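PDB 5NTH: putative aminopeptidase from Leishmania major, which acts as an M17 leucyl aminopeptidase, a manganese-binding metallopeptidase that removes N-terminal residues such as leucine from peptides. Local coordinates for the interface of chains A and B. Numbering follows the deposited sequence. Chains: chain A/B, Putative aminopeptidase.

The interface of chains A and B. Residues chain A 304, 309, 315, 363; chain B 307, 363-365.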
loop_
_atom_site.group_PDB
_atom_site.type_symbol
_atom_site.label_atom_id
_atom_site.label_comp_id
_atom_site.label_asym_id
_atom_site.label_seq_id
_atom_site.Cartn_x
_atom_site.Cartn_y
_atom_site.Cartn_z
ATOM N N CYS A 304 7.611 -2.158 19.549
ATOM C CA CYS A 304 6.333 -2.056 18.831
ATOM C C CYS A 304 6.408 -1.030 17.689
ATOM O O CYS A 304 5.551 -0.978 16.823
ATOM C CB CYS A 304 5.175 -1.793 19.810
ATOM S SG CYS A 304 4.670 -0.090 20.016
ATOM N N LEU A 309 4.301 3.090 14.495
ATOM C CA LEU A 309 3.935 1.764 14.883
ATOM C C LEU A 309 4.172 0.893 13.670
ATOM O O LEU A 309 3.849 1.271 12.561
ATOM C CB LEU A 309 2.488 1.734 15.343
ATOM C CG LEU A 309 1.868 0.403 15.780
ATOM C CD1 LEU A 309 2.413 -0.123 17.100
ATOM C CD2 LEU A 309 0.362 0.579 15.862
ATOM N N MET A 315 6.290 -6.513 13.097
ATOM C CA MET A 315 6.281 -6.432 14.553
ATOM C C MET A 315 6.471 -7.783 15.274
ATOM O O MET A 315 7.009 -7.807 16.386
ATOM C CB MET A 315 4.986 -5.794 14.974
ATOM C CG MET A 315 4.970 -5.323 16.390
ATOM S SD MET A 315 3.527 -4.288 16.658
ATOM C CE MET A 315 3.416 -4.598 18.410
ATOM N N ILE A 363 3.847 2.146 22.693
ATOM C CA ILE A 363 3.058 3.186 21.998
ATOM C C ILE A 363 1.945 3.634 22.934
ATOM O O ILE A 363 1.346 2.812 23.622
ATOM C CB ILE A 363 2.515 2.708 20.634
ATOM C CG1 ILE A 363 1.679 3.815 19.964
ATOM C CG2 ILE A 363 1.698 1.440 20.791
ATOM C CD1 ILE A 363 1.068 3.447 18.618
ATOM N N LEU B 307 -2.256 -3.749 18.999
ATOM C CA LEU B 307 -1.021 -3.197 18.391
ATOM C C LEU B 307 -0.941 -3.470 16.891
ATOM O O LEU B 307 -0.196 -2.811 16.163
ATOM C CB LEU B 307 0.205 -3.789 19.076
ATOM C CG LEU B 307 0.452 -3.310 20.510
ATOM C CD1 LEU B 307 1.140 -4.390 21.320
ATOM C CD2 LEU B 307 1.250 -2.014 20.529
ATOM N N ILE B 363 -5.406 -0.391 22.472
ATOM C CA ILE B 363 -3.983 -0.308 22.079
ATOM C C ILE B 363 -3.277 0.614 23.062
ATOM O O ILE B 363 -3.832 1.635 23.460
ATOM C CB ILE B 363 -3.797 0.148 20.615
ATOM C CG1 ILE B 363 -2.300 0.245 20.263
ATOM C CG2 ILE B 363 -4.493 1.473 20.368
ATOM C CD1 ILE B 363 -1.992 0.713 18.846
ATOM N N GLY B 364 -2.061 0.241 23.461
ATOM C CA GLY B 364 -1.374 0.929 24.557
ATOM C C GLY B 364 -0.210 0.163 25.164
ATOM O O GLY B 364 0.177 -0.882 24.654
ATOM N N PRO B 365 0.363 0.683 26.264
ATOM C CA PRO B 365 1.526 0.034 26.900
ATOM C C PRO B 365 1.220 -1.326 27.511
ATOM O O PRO B 365 2.030 -2.237 27.404
ATOM C CB PRO B 365 1.915 1.013 28.016
ATOM C CG PRO B 365 1.237 2.295 27.677
ATOM C CD PRO B 365 -0.005 1.934 26.946
#
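A:Ile363 and B:Gly364 meet through their backbones, the carbonyl oxygen O of A:Ile363 lying 3.4 Å from the carbonyl carbon C of B:Gly364, with A:Ile363 extended and the glycine nearly fully so. M17 leucyl aminopeptidases assemble as hexamers, and this small apolar patch is part of one subunit contact in the deposited six-chain assembly, made mostly by loop residues, of which A:Cys304, B:Leu307 and A:Leu309 follow the metal ligand Asp303 in sequence. B:Leu307 reaches in among A:Cys304, A:Leu309, A:Met315 and A:Ile363. Its CG lies anti to its carbonyl carbon (chi1 -71°), and the two methyls part toward different neighbours. CD2 meets the branch methyl CG2 of A:Ile363 at 3.5 Å, the two side chains running past each other in opposite directions. The same methyl has the thiol sulfur SG of A:Cys304 at 4.0 Å. A:Met315, at the end of helix 312-315, comes across B:Leu307 nearly at a right angle; its extended chain carries the thioether methyl CE to 3.4 Å from CB of the leucine, with CD1 also in contact. A:Leu309 also crosses B:Leu307 nearly perpendicularly, but chiefly meets its backbone: methyl CD2 packs 3.4 Å from the carbonyl oxygen O. With CG opposite the main-chain nitrogen (chi1 179°), A:Leu309 also points this methyl at B:Ile363, tip to tip, CD2 to CD1 at 3.8 Å. The two copies of residue 363 share one side-chain conformation yet have different surroundings: A:Ile363 uses CG2 against the leucine, whereas B:Ile363 turns the end methyl CD1 toward both A:Leu309 and A:Ile363. The isoleucine side chains approach obliquely, CD1 to CD1 at 4.1 Å. Beside them, ring carbon CD of B:Pro365 lies near the A:Ile363 carbonyl oxygen.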